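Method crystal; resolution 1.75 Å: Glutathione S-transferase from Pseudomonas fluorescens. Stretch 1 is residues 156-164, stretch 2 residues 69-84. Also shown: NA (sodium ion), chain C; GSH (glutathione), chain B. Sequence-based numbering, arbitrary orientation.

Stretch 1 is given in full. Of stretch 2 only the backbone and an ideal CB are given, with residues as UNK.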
# COMPACT_ATOMS: atom_id res chain seq x y z
N HIS A 156 -15.42 -1.83 -9.99
CA HIS A 156 -14.22 -1.68 -10.80
C HIS A 156 -13.01 -1.61 -9.82
O HIS A 156 -12.99 -0.79 -8.89
CB HIS A 156 -14.27 -0.41 -11.65
CG HIS A 156 -15.39 -0.44 -12.66
ND1 HIS A 156 -15.30 -1.18 -13.82
CD2 HIS A 156 -16.66 0.03 -12.61
CE1 HIS A 156 -16.43 -1.09 -14.50
NE2 HIS A 156 -17.29 -0.36 -13.78
N TYR A 157 -12.03 -2.49 -10.09
CA TYR A 157 -10.72 -2.45 -9.40
C TYR A 157 -10.10 -1.12 -9.62
O TYR A 157 -10.04 -0.60 -10.78
CB TYR A 157 -9.89 -3.60 -10.06
CG TYR A 157 -8.52 -3.84 -9.51
CD1 TYR A 157 -8.21 -3.64 -8.14
CD2 TYR A 157 -7.54 -4.42 -10.34
CE1 TYR A 157 -6.90 -3.93 -7.68
CE2 TYR A 157 -6.24 -4.71 -9.89
CZ TYR A 157 -5.96 -4.48 -8.53
OH TYR A 157 -4.72 -4.76 -8.09
N SER A 158 -9.61 -0.50 -8.50
CA SER A 158 -9.06 0.89 -8.61
C SER A 158 -7.85 1.00 -7.68
O SER A 158 -7.51 0.05 -6.93
CB SER A 158 -10.12 1.89 -8.10
OG SER A 158 -10.30 1.78 -6.68
N ILE A 159 -7.26 2.20 -7.66
CA ILE A 159 -6.10 2.40 -6.78
C ILE A 159 -6.51 2.43 -5.32
O ILE A 159 -5.65 2.39 -4.48
CB ILE A 159 -5.34 3.75 -7.14
CG1 ILE A 159 -6.28 4.99 -7.13
CG2 ILE A 159 -4.74 3.56 -8.59
CD1 ILE A 159 -5.46 6.31 -7.51
N ALA A 160 -7.82 2.50 -5.02
CA ALA A 160 -8.18 2.28 -3.57
C ALA A 160 -7.92 0.84 -3.18
O ALA A 160 -7.43 0.58 -2.09
CB ALA A 160 -9.69 2.57 -3.33
N ASP A 161 -8.27 -0.11 -4.04
CA ASP A 161 -7.98 -1.55 -3.71
C ASP A 161 -6.49 -1.76 -3.64
O ASP A 161 -6.03 -2.48 -2.79
CB ASP A 161 -8.59 -2.41 -4.86
CG ASP A 161 -10.12 -2.18 -5.00
OD1 ASP A 161 -10.89 -2.52 -4.09
OD2 ASP A 161 -10.50 -1.64 -6.03
N ILE A 162 -5.74 -1.23 -4.63
CA ILE A 162 -4.28 -1.40 -4.65
C ILE A 162 -3.71 -0.83 -3.30
O ILE A 162 -2.89 -1.51 -2.59
CB ILE A 162 -3.66 -0.70 -5.80
CG1 ILE A 162 -4.09 -1.42 -7.14
CG2 ILE A 162 -2.10 -0.70 -5.63
CD1 ILE A 162 -3.78 -0.59 -8.37
N ALA A 163 -4.14 0.36 -2.93
CA ALA A 163 -3.64 0.98 -1.67
C ALA A 163 -3.88 0.06 -0.45
O ALA A 163 -3.03 -0.09 0.47
CB ALA A 163 -4.32 2.36 -1.50
N LEU A 164 -5.11 -0.50 -0.34
CA LEU A 164 -5.45 -1.35 0.83
C LEU A 164 -4.95 -2.80 0.70
O LEU A 164 -4.73 -3.47 1.75
CB LEU A 164 -6.96 -1.29 1.12
CG LEU A 164 -7.26 0.08 1.82
CD1 LEU A 164 -8.59 0.55 1.65
CD2 LEU A 164 -6.94 -0.01 3.29
N UNK A 69 3.16 7.30 -1.45
CA UNK A 69 2.74 6.17 -2.27
C UNK A 69 1.36 6.40 -2.84
O UNK A 69 1.15 6.10 -4.01
CB UNK A 69 2.76 4.87 -1.46
N UNK A 70 0.43 6.91 -2.04
CA UNK A 70 -0.93 7.06 -2.60
C UNK A 70 -1.03 8.20 -3.63
O UNK A 70 -1.88 8.13 -4.53
CB UNK A 70 -1.93 7.31 -1.47
N UNK A 71 -0.13 9.21 -3.52
CA UNK A 71 -0.14 10.30 -4.57
C UNK A 71 0.52 9.75 -5.83
O UNK A 71 0.02 9.98 -6.92
CB UNK A 71 0.59 11.56 -4.10
N UNK A 72 1.53 8.94 -5.63
CA UNK A 72 2.15 8.27 -6.81
C UNK A 72 1.15 7.36 -7.53
O UNK A 72 1.07 7.39 -8.78
CB UNK A 72 3.37 7.45 -6.38
N UNK A 73 0.30 6.62 -6.82
CA UNK A 73 -0.74 5.84 -7.46
C UNK A 73 -1.64 6.75 -8.29
O UNK A 73 -2.02 6.39 -9.43
CB UNK A 73 -1.56 5.07 -6.42
N UNK A 74 -2.04 7.90 -7.71
CA UNK A 74 -2.90 8.81 -8.54
C UNK A 74 -2.21 9.28 -9.83
O UNK A 74 -2.91 9.37 -10.91
CB UNK A 74 -3.30 10.04 -7.72
N UNK A 75 -0.92 9.66 -9.74
CA UNK A 75 -0.19 10.14 -10.93
C UNK A 75 -0.16 9.01 -11.99
O UNK A 75 -0.43 9.27 -13.19
CB UNK A 75 1.23 10.58 -10.56
N UNK A 76 0.19 7.78 -11.56
CA UNK A 76 0.33 6.67 -12.57
C UNK A 76 -0.99 6.27 -13.17
O UNK A 76 -1.08 5.90 -14.39
CB UNK A 76 0.97 5.43 -11.93
N UNK A 77 -2.04 6.33 -12.39
CA UNK A 77 -3.38 5.76 -12.79
C UNK A 77 -4.24 6.76 -13.57
O UNK A 77 -5.32 6.42 -14.08
CB UNK A 77 -4.16 5.31 -11.55
N UNK A 78 -3.86 8.04 -13.52
CA UNK A 78 -4.86 9.04 -13.97
C UNK A 78 -5.07 8.78 -15.49
O UNK A 78 -4.10 8.55 -16.24
CB UNK A 78 -4.40 10.47 -13.70
N UNK A 79 -6.34 8.79 -15.88
CA UNK A 79 -6.70 8.45 -17.28
C UNK A 79 -6.80 6.97 -17.57
O UNK A 79 -6.98 6.63 -18.75
CB UNK A 79 -5.67 9.05 -18.24
N UNK A 80 -6.62 6.08 -16.57
CA UNK A 80 -6.74 4.64 -16.77
C UNK A 80 -8.00 4.12 -16.14
O UNK A 80 -8.73 4.85 -15.39
CB UNK A 80 -5.53 3.91 -16.20
N UNK A 81 -8.27 2.82 -16.32
CA UNK A 81 -9.42 2.21 -15.72
C UNK A 81 -9.21 2.08 -14.18
O UNK A 81 -10.15 1.60 -13.49
CB UNK A 81 -9.68 0.85 -16.36
N UNK A 82 -8.02 2.41 -13.70
CA UNK A 82 -7.81 2.28 -12.18
C UNK A 82 -8.16 3.52 -11.38
O UNK A 82 -8.01 3.50 -10.13
CB UNK A 82 -6.35 1.94 -11.88
N UNK A 83 -8.55 4.59 -12.08
CA UNK A 83 -8.92 5.86 -11.35
C UNK A 83 -10.13 6.44 -12.14
O UNK A 83 -9.94 6.97 -13.25
CB UNK A 83 -7.76 6.85 -11.29
N UNK A 84 -11.32 6.38 -11.52
CA UNK A 84 -12.53 6.93 -12.15
C UNK A 84 -12.37 8.42 -12.38
O UNK A 84 -11.73 9.11 -11.62
CB UNK A 84 -13.77 6.66 -11.29
NA NA C . 0.56 7.92 0.73
N1 GSH B . 2.70 8.15 3.97
CA1 GSH B . 3.90 7.52 3.30
C1 GSH B . 3.52 6.79 2.00
O11 GSH B . 4.36 6.80 1.06
O12 GSH B . 2.42 6.17 1.97
CB1 GSH B . 4.50 6.54 4.35
CG1 GSH B . 5.69 5.89 3.70
CD1 GSH B . 6.56 5.18 4.75
OE1 GSH B . 6.20 5.16 6.09
N2 GSH B . 7.71 4.54 4.38
CA2 GSH B . 8.52 3.85 5.38
C2 GSH B . 9.78 4.60 5.50
O2 GSH B . 10.31 5.10 4.38
CB2 GSH B . 8.78 2.42 4.83
SG2 GSH B . 7.17 1.46 4.68
N3 GSH B . 10.34 4.80 6.68
CA3 GSH B . 11.64 5.48 6.71
C3 GSH B . 11.77 6.45 7.88
O31 GSH B . 12.92 6.82 8.27
O32 GSH B . 10.74 6.91 8.40

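Position 69 opens the helix 69-77 out of reach of stretch 1, its amide beside the glutathione; a small polar residue would suit. It is Ser-69, whose N donates to GSH O11 at 2.8 Å and whose OG donates to GSH O12 at 2.7 Å.

At position 70 CA-to-CB points sideways, the ideal CB 5.5 Å from Ala-163 CB, so a medium-sized chain, polar or apolar, could reach that methyl. Asn-70 does: its OD1 lies 3.6 Å from Ala-163 CB, while its backbone N is 3.0 Å from the sodium ion NA.

Positions 71, 72, 75 and 76 meet nothing of stretch 1, which leaves their choice open; they are Ala-71, Ile-72, Phe-75 and Leu-76.

Position 73 points toward stretch 1, its ideal CB 4.1 Å from Ile-159 CB, and Ile-162 and Ala-163 also offer carbon. A medium-sized apolar chain such as leucine, isoleucine or methionine fits. Leu-73 touches all three: its CB is 4.0 Å from Ile-159 CB, its CD2 4.1 Å from Ile-162 CG2 and its CD1 4.1 Å from Ala-163 CB.

Position 74 points sideways, its ideal CB 4.3 Å from Ile-159 CD1, and many chains could pass that methyl. In Asn-74, ND2 packs 3.5 Å from Ile-159 CD1 and donates to Asn-70 O at 3.0 Å.

At position 77 the ideal CB is already 3.5 Å from Ile-159 CG2, a tight fit that favours a small residue. It is Ala-77.

Position 78 points away, and polar residues suit it; it is Asp-78, the first to leave helical angles. Position 79, at phi 83° and psi 3°, would jam a CB against the preceding carbonyl O. It is Gly-79, within the type II turn from Ala-77 to position 80. That position suits a small polar residue; Ser-80 OG donates to Ala-77 O at 2.7 Å and accepts from the amide N of position 82 at 3.0 Å. The CB at position 81 has nothing of stretch 1 within 5.5 Å, so many chains would suit; Gln-81 keeps its side chain clear.

Position 82 brings its carbonyl to the start of the opposing helix: Ile-159 N donates to its O at 2.9 Å. Its ideal CB is 4.0 Å from Ile-159 CG2, and the nearby Tyr-157 ring favours a large apolar or aromatic chain. Phe-82 directs its edge toward the Tyr-157 face, with CE1 3.7 Å from Tyr-157 CD2 and the planes at 83°.

Position 83 points sideways, its ideal CB 4.5 Å from Ile-159 CD1, suiting an aliphatic chain; Leu-83 CD1 meets Ile-159 CD1 at 3.9 Å. At position 84, phi of -62° admits proline among many others; it is Pro-84.

Stretch 2 69-84: SNAILNFLADGSQFLP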
# COMPACT_ATOMS: atom_id res chain seq x y z
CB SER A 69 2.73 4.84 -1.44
OG SER A 69 1.82 4.89 -0.34
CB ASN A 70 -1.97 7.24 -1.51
CG ASN A 70 -2.24 5.95 -0.73
OD1 ASN A 70 -1.75 4.88 -1.06
ND2 ASN A 70 -2.98 6.08 0.36
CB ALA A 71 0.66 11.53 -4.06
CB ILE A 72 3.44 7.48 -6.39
CG1 ILE A 72 4.52 8.47 -5.85
CG2 ILE A 72 3.95 6.65 -7.65
CD1 ILE A 72 5.55 7.67 -4.97
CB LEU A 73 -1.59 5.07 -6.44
CG LEU A 73 -0.88 3.93 -5.67
CD1 LEU A 73 -1.85 3.33 -4.62
CD2 LEU A 73 -0.45 2.85 -6.75
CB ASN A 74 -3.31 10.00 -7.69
CG ASN A 74 -4.61 9.68 -6.84
OD1 ASN A 74 -5.73 9.85 -7.31
ND2 ASN A 74 -4.44 9.10 -5.68
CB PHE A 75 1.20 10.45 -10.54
CG PHE A 75 2.06 10.86 -11.62
CD1 PHE A 75 1.88 12.13 -12.20
CD2 PHE A 75 3.06 9.96 -12.16
CE1 PHE A 75 2.75 12.58 -13.26
CE2 PHE A 75 3.92 10.44 -13.22
CZ PHE A 75 3.68 11.69 -13.79
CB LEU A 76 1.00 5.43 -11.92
CG LEU A 76 2.43 5.70 -11.49
CD1 LEU A 76 3.07 4.54 -10.66
CD2 LEU A 76 3.33 6.06 -12.71
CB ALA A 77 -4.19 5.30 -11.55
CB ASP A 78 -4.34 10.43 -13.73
CG ASP A 78 -5.21 11.48 -14.40
OD1 ASP A 78 -4.65 12.13 -15.36
OD2 ASP A 78 -6.43 11.49 -14.06
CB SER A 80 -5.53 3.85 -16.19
OG SER A 80 -5.63 3.86 -14.76
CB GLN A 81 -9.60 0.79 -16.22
CG GLN A 81 -8.40 -0.15 -15.94
CD GLN A 81 -7.33 -0.12 -17.07
OE1 GLN A 81 -7.11 0.90 -17.78
NE2 GLN A 81 -6.67 -1.27 -17.23
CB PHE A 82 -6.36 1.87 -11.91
CG PHE A 82 -6.02 0.59 -12.58
CD1 PHE A 82 -6.41 -0.59 -11.98
CD2 PHE A 82 -5.25 0.57 -13.76
CE1 PHE A 82 -6.05 -1.83 -12.55
CE2 PHE A 82 -4.90 -0.69 -14.36
CZ PHE A 82 -5.32 -1.86 -13.76
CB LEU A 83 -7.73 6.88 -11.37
CG LEU A 83 -8.10 8.24 -10.69
CD1 LEU A 83 -8.50 7.96 -9.26
CD2 LEU A 83 -6.93 9.12 -10.82
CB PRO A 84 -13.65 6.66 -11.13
CG PRO A 84 -13.14 5.55 -10.21
CD PRO A 84 -11.61 5.64 -10.27
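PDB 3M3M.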